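Local coordinates for protein xyloglucan-specific endo-beta-1,4-glucanase (Uncultured bacterium, PDB 4W88) that probably hydrolyses internal beta-1,4-glucosidic bonds of xyloglucan as a glycoside hydrolase family 5 TIM-barrel enzyme and is seen with a xyloglucan oligosaccharide bound, at residues D79-V84 / A132-D137; A274-K277 / D282-R285; Y259-G264 / D295-K300; D23-G28 / E105-L110. The protein carries 1 engineered substitution. All coordinates share one frame; numbering follows the deposited sequence. Where two conformers were deposited one is given.

Contact 1: D79-V84 / A132-D137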
loop_
_atom_site.group_PDB
_atom_site.type_symbol
_atom_site.label_atom_id
_atom_site.label_comp_id
_atom_site.label_asym_id
_atom_site.label_seq_id
_atom_site.Cartn_x
_atom_site.Cartn_y
_atom_site.Cartn_z
ATOM N N ASP A 79 11.239 -3.449 20.700
ATOM C CA ASP A 79 12.219 -3.842 19.719
ATOM C C ASP A 79 11.660 -3.747 18.279
ATOM O O ASP A 79 12.346 -3.373 17.320
ATOM C CB ASP A 79 12.695 -5.261 20.007
ATOM C CG ASP A 79 11.505 -6.372 20.051
ATOM O OD1 ASP A 79 10.296 -6.226 20.199
ATOM O OD2 ASP A 79 11.817 -7.556 19.980
ATOM N N TRP A 80 10.387 -4.118 18.128
ATOM C CA TRP A 80 9.712 -4.046 16.861
ATOM C C TRP A 80 9.491 -2.597 16.422
ATOM O O TRP A 80 9.834 -2.244 15.248
ATOM C CB TRP A 80 8.390 -4.783 16.864
ATOM C CG TRP A 80 7.724 -4.833 15.558
ATOM C CD1 TRP A 80 6.571 -4.228 15.185
ATOM C CD2 TRP A 80 8.164 -5.582 14.427
ATOM N NE1 TRP A 80 6.267 -4.568 13.888
ATOM C CE2 TRP A 80 7.242 -5.392 13.413
ATOM C CE3 TRP A 80 9.279 -6.399 14.190
ATOM C CZ2 TRP A 80 7.370 -5.997 12.160
ATOM C CZ3 TRP A 80 9.408 -7.037 12.989
ATOM C CH2 TRP A 80 8.433 -6.859 11.980
ATOM N N LEU A 81 8.990 -1.760 17.332
ATOM C CA LEU A 81 8.874 -0.375 16.974
ATOM C C LEU A 81 10.228 0.266 16.574
ATOM O O LEU A 81 10.276 1.019 15.571
ATOM C CB LEU A 81 8.279 0.404 18.145
ATOM C CG LEU A 81 8.018 1.894 17.889
ATOM C CD1 LEU A 81 7.085 2.103 16.754
ATOM C CD2 LEU A 81 7.364 2.499 19.115
ATOM N N ALA A 82 11.299 -0.049 17.294
ATOM C CA ALA A 82 12.642 0.409 16.949
ATOM C C ALA A 82 13.083 -0.030 15.564
ATOM O O ALA A 82 13.622 0.766 14.801
ATOM C CB ALA A 82 13.644 0.052 17.995
ATOM N N ARG A 83 12.777 -1.274 15.209
ATOM C CA ARG A 83 13.155 -1.774 13.894
ATOM C C ARG A 83 12.394 -1.134 12.774
ATOM O O ARG A 83 12.975 -0.763 11.774
ATOM C CB ARG A 83 13.043 -3.297 13.845
ATOM C CG ARG A 83 13.454 -3.892 12.529
ATOM C CD ARG A 83 14.874 -3.481 12.120
ATOM N NE ARG A 83 15.160 -4.035 10.821
ATOM C CZ ARG A 83 16.082 -3.551 9.981
ATOM N NH1 ARG A 83 16.858 -2.543 10.323
ATOM N NH2 ARG A 83 16.181 -4.038 8.772
ATOM N N VAL A 84 11.096 -0.978 12.967
ATOM C CA VAL A 84 10.260 -0.244 12.007
ATOM C C VAL A 84 10.811 1.146 11.773
ATOM O O VAL A 84 11.000 1.555 10.622
ATOM C CB VAL A 84 8.831 -0.164 12.490
ATOM C CG1 VAL A 84 7.998 0.672 11.559
ATOM C CG2 VAL A 84 8.222 -1.597 12.523
ATOM N N ALA A 132 1.904 7.160 15.501
ATOM C CA ALA A 132 1.925 8.585 15.341
ATOM C C ALA A 132 2.858 9.248 16.401
ATOM O O ALA A 132 3.620 10.149 16.069
ATOM C CB ALA A 132 0.514 9.160 15.425
ATOM N N GLU A 133 2.801 8.822 17.645
ATOM C CA GLU A 133 3.681 9.399 18.677
ATOM C C GLU A 133 5.164 9.145 18.229
ATOM O O GLU A 133 6.024 10.018 18.376
ATOM C CB GLU A 133 3.445 8.832 20.070
ATOM C CG GLU A 133 2.450 9.589 20.916
ATOM C CD GLU A 133 2.688 11.103 21.084
ATOM O OE1 GLU A 133 3.766 11.552 21.504
ATOM O OE2 GLU A 133 1.752 11.849 20.828
ATOM N N ALA A 134 5.475 7.942 17.760
ATOM C CA ALA A 134 6.829 7.590 17.471
ATOM C C ALA A 134 7.393 8.387 16.325
ATOM O O ALA A 134 8.598 8.704 16.290
ATOM C CB ALA A 134 6.929 6.130 17.127
ATOM N N PHE A 135 6.535 8.699 15.358
ATOM C CA PHE A 135 6.928 9.375 14.127
ATOM C C PHE A 135 6.464 10.830 14.068
ATOM O O PHE A 135 6.519 11.467 13.018
ATOM C CB PHE A 135 6.412 8.573 12.912
ATOM C CG PHE A 135 7.066 7.271 12.754
ATOM C CD1 PHE A 135 8.339 7.219 12.204
ATOM C CD2 PHE A 135 6.465 6.099 13.093
ATOM C CE1 PHE A 135 8.965 6.031 12.005
ATOM C CE2 PHE A 135 7.131 4.904 12.933
ATOM C CZ PHE A 135 8.372 4.858 12.374
ATOM N N LYS A 136 6.128 11.392 15.229
ATOM C CA LYS A 136 5.551 12.727 15.329
ATOM C C LYS A 136 6.421 13.829 14.638
ATOM O O LYS A 136 5.941 14.793 14.142
ATOM C CB LYS A 136 5.290 13.067 16.823
ATOM C CG LYS A 136 4.637 14.370 17.014
ATOM C CD LYS A 136 4.163 14.808 18.388
ATOM C CE LYS A 136 4.743 14.011 19.458
ATOM N NZ LYS A 136 4.210 14.594 20.725
ATOM N N ASP A 137 7.725 13.735 14.784
ATOM C CA ASP A 137 8.655 14.777 14.360
ATOM C C ASP A 137 9.119 14.595 12.909
ATOM O O ASP A 137 9.885 15.394 12.394
ATOM C CB ASP A 137 9.890 14.803 15.309
ATOM C CG ASP A 137 9.535 15.232 16.704
ATOM O OD1 ASP A 137 8.532 15.972 16.911
ATOM O OD2 ASP A 137 10.265 14.840 17.631
#
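Leu-81 lays both of its methyl groups over the methyl of Ala-134: CD1 lies 4.0 Å from Ala-134 CB, and CD2 lies 4.2 Å from that same CB. The fork of the leucine thus straddles the alanine, whose CA–CB bond points at helix 78-92. The leucine CB does not face its partner directly; with CG swung opposite the backbone nitrogen (chi1 -177°), the branched end is carried across the gap. This is also where the backbones are nearest, Leu-81 CA and Ala-134 CA lying 8.2 Å apart. One turn of helix on, Val-84 makes the second touch. Its CG1 approaches Phe-135 CZ at 4.3 Å, meeting the phenyl ring at its edge, close to its plane, so the valine abuts the far end of the phenylalanine without covering a face. The other valine methyl packs within its own segment: Val-84 CG2 lies 3.8 Å above the plane of the Trp-80 indole, near its rim. Phe-135 has left helical backbone angles (phi -108°, psi 18°), and its ring projects from the close of helix 117-134. No hydrogen bond joins the two segments, but the carbonyl oxygen of Ala-134 accepts one from Lys-85 NZ, next along helix 78-92. In the barrel, these are neighbouring outer helices, and Val-84 and Phe-135 both rest on Leu-100 of strand 97-101. Phe-135 also touches Leu-142 and Phe-144 of strand 142-145, bridging from helix 78-92 to two adjacent strands.

Contact 2: A274-K277 / D282-R285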
loop_
_atom_site.group_PDB
_atom_site.type_symbol
_atom_site.label_atom_id
_atom_site.label_comp_id
_atom_site.label_asym_id
_atom_site.label_seq_id
_atom_site.Cartn_x
_atom_site.Cartn_y
_atom_site.Cartn_z
ATOM N N ALA A 274 2.742 -6.848 -12.047
ATOM C CA ALA A 274 2.386 -8.011 -12.836
ATOM C C ALA A 274 3.371 -9.124 -12.553
ATOM O O ALA A 274 4.541 -8.916 -12.580
ATOM C CB ALA A 274 2.444 -7.600 -14.292
ATOM N N GLN A 275 2.872 -10.303 -12.258
ATOM C CA GLN A 275 3.740 -11.404 -12.022
ATOM C C GLN A 275 4.473 -11.768 -13.317
ATOM O O GLN A 275 3.923 -11.701 -14.431
ATOM C CB GLN A 275 2.980 -12.637 -11.494
ATOM C CG GLN A 275 2.421 -12.435 -10.109
ATOM C CD GLN A 275 1.552 -13.566 -9.617
ATOM O OE1 GLN A 275 1.828 -14.750 -9.858
ATOM N NE2 GLN A 275 0.484 -13.210 -8.906
ATOM N N PHE A 276 5.747 -12.050 -13.139
ATOM C CA PHE A 276 6.626 -12.418 -14.234
ATOM C C PHE A 276 6.277 -13.786 -14.787
ATOM O O PHE A 276 6.330 -14.777 -14.057
ATOM C CB PHE A 276 8.136 -12.385 -13.896
ATOM C CG PHE A 276 9.004 -12.653 -15.089
ATOM C CD1 PHE A 276 9.020 -11.710 -16.148
ATOM C CD2 PHE A 276 9.814 -13.774 -15.173
ATOM C CE1 PHE A 276 9.777 -11.927 -17.290
ATOM C CE2 PHE A 276 10.619 -13.970 -16.313
ATOM C CZ PHE A 276 10.592 -13.042 -17.356
ATOM N N LYS A 277 5.915 -13.820 -16.068
ATOM C CA LYS A 277 5.453 -15.071 -16.739
ATOM C C LYS A 277 6.244 -15.307 -18.034
ATOM O O LYS A 277 5.672 -15.631 -19.074
ATOM C CB LYS A 277 3.963 -14.944 -17.092
ATOM C CG LYS A 277 2.967 -14.718 -15.963
ATOM C CD LYS A 277 1.596 -14.343 -16.483
ATOM C CE LYS A 277 0.660 -14.119 -15.296
ATOM N NZ LYS A 277 -0.752 -14.084 -15.797
ATOM N N ASP A 282 5.576 -8.250 -22.946
ATOM C CA ASP A 282 4.180 -8.026 -22.619
ATOM C C ASP A 282 3.986 -7.168 -21.370
ATOM O O ASP A 282 3.134 -6.273 -21.343
ATOM C CB ASP A 282 3.456 -9.378 -22.422
ATOM C CG ASP A 282 3.536 -10.227 -23.642
ATOM O OD1 ASP A 282 2.775 -9.935 -24.582
ATOM O OD2 ASP A 282 4.365 -11.147 -23.701
ATOM N N ILE A 283 4.779 -7.452 -20.362
ATOM C CA ILE A 283 4.712 -6.612 -19.173
ATOM C C ILE A 283 5.104 -5.154 -19.480
ATOM O O ILE A 283 4.436 -4.238 -18.993
ATOM C CB ILE A 283 5.504 -7.207 -17.989
ATOM C CG1 ILE A 283 4.861 -8.524 -17.538
ATOM C CG2 ILE A 283 5.634 -6.186 -16.872
ATOM C CD1 ILE A 283 5.642 -9.296 -16.494
ATOM N N VAL A 284 6.193 -4.941 -20.246
ATOM C CA VAL A 284 6.499 -3.592 -20.684
ATOM C C VAL A 284 5.320 -2.891 -21.351
ATOM O O VAL A 284 5.053 -1.702 -21.068
ATOM C CB VAL A 284 7.768 -3.593 -21.564
ATOM C CG1 VAL A 284 8.023 -2.208 -22.192
ATOM C CG2 VAL A 284 8.980 -4.078 -20.709
ATOM N N ARG A 285 4.635 -3.566 -22.286
ATOM C CA ARG A 285 3.461 -2.982 -22.911
ATOM C C ARG A 285 2.316 -2.697 -21.924
ATOM O O ARG A 285 1.661 -1.636 -21.984
ATOM C CB ARG A 285 2.961 -3.890 -24.045
ATOM C CG ARG A 285 3.889 -3.907 -25.258
ATOM C CD ARG A 285 3.205 -4.513 -26.487
ATOM N NE ARG A 285 3.203 -5.974 -26.347
ATOM C CZ ARG A 285 4.200 -6.784 -26.682
ATOM N NH1 ARG A 285 5.304 -6.327 -27.204
ATOM N NH2 ARG A 285 4.088 -8.081 -26.480
#
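The loop that follows barrel strand 267-272 folds back on the first turn of the next helix, 280-295, where Ile-283 fills the angle between Ala-274 and Phe-276. The longer branch of the isoleucine does the work: Ile-283 CG1 lies 4.2 Å from Ala-274 CB, and Ile-283 CD1 reaches on to the backbone, 3.6 Å from Gln-275 O and 4.0 Å from Phe-276 CA. With chi2 extended at 173°, CD1 is carried out to the backbone of the loop. Ile-283 CD1 also comes to 4.2 Å from Phe-276 CD1, the two side chains running at about a right angle. Gln-275 turns its CB away from the helix; its side chain lies about 7 Å from a bound xylose and a bound glucose unit. On the helix, Arg-285 NH2 forms a 3.0 Å salt bridge to Asp-282 OD1, arriving from above the carboxylate plane. Both residues also bind the backbone of Trp-241, Asp-282 OD1 taking its N-H and Arg-285 NE donating to its carbonyl. Around the apolar contact, Phe-276 stacks on Tyr-309, Ile-331 of helix 329-336 meets both Phe-276 and Ile-283, and Phe-230 of helix 228-231 touches Ala-274 and Ile-283.

Contact 3: Y259-G264 / D295-K300; sequences YLIDKG and DQDGVK
Two Schellman motifs, each closing a helix, come together here through Ile-261 on one side and Asp-297 with Val-299 on the other. Ile-261 divides its branches between the two partners. Its CD1 meets Val-299 CG2 at 3.8 Å, while its CG2 rests against the stem of the aspartate, 4.0 Å from Asp-297 CB. CG2 gets there by standing opposite the backbone nitrogen, which leaves CG1 opposite the carbonyl carbon (chi1 -65°) to carry CD1 the other way, to the valine. Both turns end in a glycine of positive phi: Gly-264 N bonds Ile-261 O at 2.9 Å, and Gly-298 N bonds Asp-295 O at 3.2 Å. In the (beta/alpha)8 barrel these are the turns leading from helices 246-261 and 280-295 into strands 267-272 and 300-305, the last two barrel strands in chain order. The carboxylate of Asp-297 looks to helix 246-261 for its partners: OD2 pairs with the hydroxyl of Tyr-253, and OD1 makes a salt bridge with Lys-257. The lysine also bridges to Asp-262 OD1, which is 4.9 Å from Asp-297 OD1; its positive charge probably offsets the repulsion between the two acids. Tyr-253 packs against Ile-261 and Val-299 as well.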
loop_
_atom_site.group_PDB
_atom_site.type_symbol
_atom_site.label_atom_id
_atom_site.label_comp_id
_atom_site.label_asym_id
_atom_site.label_seq_id
_atom_site.Cartn_x
_atom_site.Cartn_y
_atom_site.Cartn_z
ATOM N N TYR A 259 -15.693 9.165 -9.096
ATOM C CA TYR A 259 -15.990 9.285 -7.659
ATOM C C TYR A 259 -14.930 9.995 -6.833
ATOM O O TYR A 259 -15.226 10.435 -5.737
ATOM C CB TYR A 259 -16.236 7.898 -7.093
ATOM C CG TYR A 259 -17.560 7.298 -7.501
ATOM C CD1 TYR A 259 -18.704 7.569 -6.760
ATOM C CD2 TYR A 259 -17.685 6.493 -8.622
ATOM C CE1 TYR A 259 -19.923 7.048 -7.126
ATOM C CE2 TYR A 259 -18.929 5.984 -9.001
ATOM C CZ TYR A 259 -20.022 6.271 -8.230
ATOM O OH TYR A 259 -21.257 5.810 -8.512
ATOM N N LEU A 260 -13.707 10.105 -7.369
ATOM C CA LEU A 260 -12.579 10.636 -6.604
ATOM C C LEU A 260 -11.860 11.756 -7.357
ATOM O O LEU A 260 -11.889 12.908 -6.940
ATOM C CB LEU A 260 -11.612 9.473 -6.162
ATOM C CG LEU A 260 -12.216 8.452 -5.202
ATOM C CD1 LEU A 260 -11.314 7.219 -4.993
ATOM C CD2 LEU A 260 -12.509 9.065 -3.875
ATOM N N ILE A 261 -11.239 11.434 -8.481
ATOM C CA ILE A 261 -10.319 12.395 -9.100
ATOM C C ILE A 261 -11.104 13.612 -9.525
ATOM O O ILE A 261 -10.654 14.758 -9.324
ATOM C CB ILE A 261 -9.587 11.782 -10.302
ATOM C CG1 ILE A 261 -8.683 10.635 -9.839
ATOM C CG2 ILE A 261 -8.811 12.837 -11.078
ATOM C CD1 ILE A 261 -8.205 9.745 -10.958
ATOM N N ASP A 262 -12.257 13.399 -10.150
ATOM C CA ASP A 262 -13.028 14.562 -10.685
ATOM C C ASP A 262 -13.826 15.340 -9.615
ATOM O O ASP A 262 -14.396 16.362 -9.861
ATOM C CB ASP A 262 -13.915 14.128 -11.820
ATOM C CG ASP A 262 -13.137 13.686 -13.077
ATOM O OD1 ASP A 262 -11.893 13.942 -13.252
ATOM O OD2 ASP A 262 -13.799 13.062 -13.914
ATOM N N LYS A 263 -13.796 14.804 -8.409
ATOM C CA LYS A 263 -14.247 15.525 -7.287
ATOM C C LYS A 263 -13.114 16.162 -6.512
ATOM O O LYS A 263 -13.343 16.729 -5.431
ATOM C CB LYS A 263 -15.005 14.591 -6.348
ATOM C CG LYS A 263 -16.260 13.928 -6.900
ATOM C CD LYS A 263 -16.946 13.317 -5.670
ATOM C CE LYS A 263 -18.183 12.513 -5.972
ATOM N NZ LYS A 263 -19.212 13.357 -6.633
ATOM N N GLY A 264 -11.906 16.113 -7.031
ATOM C CA GLY A 264 -10.758 16.753 -6.362
ATOM C C GLY A 264 -10.188 16.050 -5.138
ATOM O O GLY A 264 -9.564 16.669 -4.303
ATOM N N ASP A 295 -1.089 8.346 -15.371
ATOM C CA ASP A 295 -0.374 9.604 -15.664
ATOM C C ASP A 295 -1.271 10.681 -16.255
ATOM O O ASP A 295 -0.970 11.874 -16.179
ATOM C CB ASP A 295 0.811 9.358 -16.578
ATOM C CG ASP A 295 1.927 8.595 -15.883
ATOM O OD1 ASP A 295 1.969 8.586 -14.612
ATOM O OD2 ASP A 295 2.809 8.055 -16.616
ATOM N N GLN A 296 -2.383 10.297 -16.833
ATOM C CA GLN A 296 -3.280 11.313 -17.410
ATOM C C GLN A 296 -3.723 12.308 -16.372
ATOM O O GLN A 296 -4.039 13.447 -16.716
ATOM C CB GLN A 296 -4.543 10.661 -17.929
ATOM C CG GLN A 296 -4.327 9.615 -18.995
ATOM C CD GLN A 296 -5.643 8.955 -19.336
ATOM O OE1 GLN A 296 -6.250 8.157 -18.548
ATOM N NE2 GLN A 296 -6.149 9.347 -20.461
ATOM N N ASP A 297 -3.884 11.858 -15.127
ATOM C CA ASP A 297 -4.315 12.744 -14.053
ATOM C C ASP A 297 -3.254 12.890 -12.944
ATOM O O ASP A 297 -3.552 13.342 -11.834
ATOM C CB ASP A 297 -5.666 12.289 -13.477
ATOM C CG ASP A 297 -6.758 12.329 -14.508
ATOM O OD1 ASP A 297 -7.231 13.471 -14.756
ATOM O OD2 ASP A 297 -7.072 11.267 -15.140
ATOM N N GLY A 298 -2.022 12.520 -13.250
ATOM C CA GLY A 298 -0.913 12.591 -12.295
ATOM C C GLY A 298 -1.093 11.723 -11.051
ATOM O O GLY A 298 -0.580 12.063 -9.940
ATOM N N VAL A 299 -1.794 10.605 -11.227
ATOM C CA VAL A 299 -1.976 9.661 -10.110
ATOM C C VAL A 299 -0.735 8.795 -10.013
ATOM O O VAL A 299 -0.226 8.291 -11.026
ATOM C CB VAL A 299 -3.253 8.811 -10.322
ATOM C CG1 VAL A 299 -3.406 7.739 -9.250
ATOM C CG2 VAL A 299 -4.473 9.719 -10.357
ATOM N N LYS A 300 -0.247 8.631 -8.794
ATOM C CA LYS A 300 0.969 7.876 -8.526
ATOM C C LYS A 300 0.647 6.443 -8.085
ATOM O O LYS A 300 -0.443 6.190 -7.500
ATOM C CB LYS A 300 1.798 8.593 -7.471
ATOM C CG LYS A 300 2.052 10.074 -7.786
ATOM C CD LYS A 300 2.866 10.231 -9.086
ATOM C CE LYS A 300 3.063 11.700 -9.403
ATOM N NZ LYS A 300 3.799 11.732 -10.666
#

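Contact 4: D23-G28 / E105-L110; sequences DATGGG and ETNYWL
Asn-107 and Tyr-108 bring the loop that follows strand 97-101 of the TIM barrel up against Thr-25, in the loop that follows strand 15-18. Segment 105-110 opens within a 3-10 turn: Glu-105 O accepts the 3-10 bond from Tyr-108 N (2.9 Å) and a second, from beyond that turn, from Leu-110 N (3.0 Å), the two N-H groups coming from opposite faces of the carbonyl plane. The carboxylate of Glu-105 is held as well, OE2 by the backbone N-H of Phe-64. Past Thr-106, Asn-107 points its CB at segment 23-28, and its ND2 passes 4.3 Å from Thr-25 CG2; its side chain lies about 8 Å from bound xylose and galactose units. Tyr-108 makes the closer approach: its CG stands opposite its own carbonyl carbon (chi1 -69°), which sends the ring across to Thr-25. Its OH sits 3.5 Å from Thr-25 CB, and its CE2 lies 4.0 Å from Thr-25 CG2, so the methyl abuts the ring edge near its plane. That hydroxyl takes its hydrogen bond from Asn-66 ND2, leaving van der Waals contact with the threonine. Trp-109 packs on helix 117-134 and sends its NE1 back to Glu-105 OE1 (3.0 Å, N-H...O angle 153°), on the anti side of the carboxylate. Finally, Leu-110 CB lies 3.8 Å above the plane of the Trp-109 indole, displaced to its rim.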
loop_
_atom_site.group_PDB
_atom_site.type_symbol
_atom_site.label_atom_id
_atom_site.label_comp_id
_atom_site.label_asym_id
_atom_site.label_seq_id
_atom_site.Cartn_x
_atom_site.Cartn_y
_atom_site.Cartn_z
ATOM N N ASP A 23 5.988 -6.984 6.894
ATOM C CA ASP A 23 4.639 -7.498 6.788
ATOM C C ASP A 23 4.557 -8.986 6.994
ATOM O O ASP A 23 3.455 -9.512 7.193
ATOM C CB ASP A 23 3.986 -7.162 5.426
ATOM C CG ASP A 23 4.920 -7.393 4.226
ATOM O OD1 ASP A 23 6.127 -6.986 4.242
ATOM O OD2 ASP A 23 4.405 -7.950 3.203
ATOM N N ALA A 24 5.693 -9.658 6.934
ATOM C CA ALA A 24 5.713 -11.085 7.184
ATOM C C ALA A 24 5.286 -11.427 8.618
ATOM O O ALA A 24 5.597 -10.717 9.549
ATOM C CB ALA A 24 7.091 -11.655 6.885
ATOM N N THR A 25 4.657 -12.578 8.789
ATOM C CA THR A 25 3.931 -12.908 10.048
ATOM C C THR A 25 4.525 -14.086 10.797
ATOM O O THR A 25 3.981 -14.508 11.822
ATOM C CB THR A 25 2.483 -13.229 9.728
ATOM O OG1 THR A 25 2.410 -14.411 8.920
ATOM C CG2 THR A 25 1.775 -12.013 9.095
ATOM N N GLY A 26 5.677 -14.593 10.350
ATOM C CA GLY A 26 6.361 -15.616 11.103
ATOM C C GLY A 26 7.173 -14.982 12.220
ATOM O O GLY A 26 7.289 -13.761 12.334
ATOM N N GLY A 27 7.782 -15.844 12.991
ATOM C CA GLY A 27 8.685 -15.445 14.067
ATOM C C GLY A 27 8.082 -14.952 15.346
ATOM O O GLY A 27 8.859 -14.595 16.303
ATOM N N GLY A 28 6.766 -14.868 15.415
ATOM C CA GLY A 28 6.154 -14.397 16.644
ATOM C C GLY A 28 6.508 -12.984 17.062
ATOM O O GLY A 28 6.634 -12.082 16.226
ATOM N N GLU A 105 -2.841 -7.414 9.409
ATOM C CA GLU A 105 -3.719 -7.377 10.579
ATOM C C GLU A 105 -4.995 -8.191 10.350
ATOM O O GLU A 105 -5.587 -8.720 11.280
ATOM C CB GLU A 105 -4.128 -5.937 10.916
ATOM C CG GLU A 105 -2.983 -4.936 10.928
ATOM C CD GLU A 105 -1.733 -5.270 11.774
ATOM O OE1 GLU A 105 -1.858 -6.011 12.787
ATOM O OE2 GLU A 105 -0.611 -4.833 11.379
ATOM N N THR A 106 -5.322 -8.297 9.067
ATOM C CA THR A 106 -6.483 -9.011 8.529
ATOM C C THR A 106 -6.394 -10.557 8.764
ATOM O O THR A 106 -7.434 -11.283 8.646
ATOM C CB THR A 106 -6.583 -8.714 7.014
ATOM O OG1 THR A 106 -5.273 -8.719 6.375
ATOM C CG2 THR A 106 -7.274 -7.364 6.807
ATOM N N ASN A 107 -5.179 -11.091 9.068
ATOM C CA ASN A 107 -5.046 -12.527 9.402
ATOM C C ASN A 107 -5.366 -12.739 10.890
ATOM O O ASN A 107 -5.505 -13.879 11.310
ATOM C CB ASN A 107 -3.660 -13.062 9.228
ATOM C CG ASN A 107 -3.176 -13.063 7.795
ATOM O OD1 ASN A 107 -3.925 -12.692 6.853
ATOM N ND2 ASN A 107 -1.935 -13.537 7.604
ATOM N N TYR A 108 -5.481 -11.636 11.661
ATOM C CA TYR A 108 -5.446 -11.657 13.124
ATOM C C TYR A 108 -6.740 -10.998 13.604
ATOM O O TYR A 108 -7.801 -11.661 13.634
ATOM C CB TYR A 108 -4.165 -10.998 13.642
ATOM C CG TYR A 108 -2.938 -11.811 13.331
ATOM C CD1 TYR A 108 -2.600 -12.940 14.061
ATOM C CD2 TYR A 108 -2.182 -11.513 12.195
ATOM C CE1 TYR A 108 -1.520 -13.745 13.695
ATOM C CE2 TYR A 108 -1.155 -12.330 11.806
ATOM C CZ TYR A 108 -0.776 -13.403 12.593
ATOM O OH TYR A 108 0.217 -14.264 12.227
ATOM N N TRP A 109 -6.655 -9.760 14.059
ATOM C CA TRP A 109 -7.750 -9.084 14.695
ATOM C C TRP A 109 -8.639 -8.263 13.756
ATOM O O TRP A 109 -9.803 -7.968 14.105
ATOM C CB TRP A 109 -7.158 -8.131 15.750
ATOM C CG TRP A 109 -6.188 -7.100 15.179
ATOM C CD1 TRP A 109 -4.881 -7.255 14.967
ATOM C CD2 TRP A 109 -6.533 -5.763 14.758
ATOM N NE1 TRP A 109 -4.358 -6.091 14.407
ATOM C CE2 TRP A 109 -5.361 -5.163 14.292
ATOM C CE3 TRP A 109 -7.730 -5.041 14.707
ATOM C CZ2 TRP A 109 -5.337 -3.905 13.777
ATOM C CZ3 TRP A 109 -7.716 -3.760 14.206
ATOM C CH2 TRP A 109 -6.503 -3.198 13.741
ATOM N N LEU A 110 -8.097 -7.878 12.583
ATOM C CA LEU A 110 -8.793 -6.947 11.696
ATOM C C LEU A 110 -9.708 -7.725 10.732
ATOM O O LEU A 110 -9.374 -7.953 9.560
ATOM C CB LEU A 110 -7.849 -6.006 10.967
ATOM C CG LEU A 110 -8.418 -4.633 10.614
ATOM C CD1 LEU A 110 -7.362 -3.755 9.946
ATOM C CD2 LEU A 110 -9.620 -4.701 9.690
#

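How the contacts relate
All four contacts belong to one eight-stranded parallel barrel with its outer helices. Along the chain, contacts 1 and 4 interlock, their segments alternating, and both close before contact 3 opens; contact 2 is nested inside the loop that contact 3 closes. Contacts 1 and 4 are also neighbours in space, with centres 18 Å apart; segment 132-137 ends helix 117-134, against which Trp-109 beside contact 4 packs. Contacts 2 and 3, centres 25 Å apart, share helix 280-295, one near its start and the other at its end. Contacts 1 and 2 lie on opposite sides of the chain's centre. Contact 4 and the loop half of contact 2 come within about 8 Å of bound sugars through Asn-107 and Gln-275, whereas contacts 1 and 3 pack the barrel's outer layer.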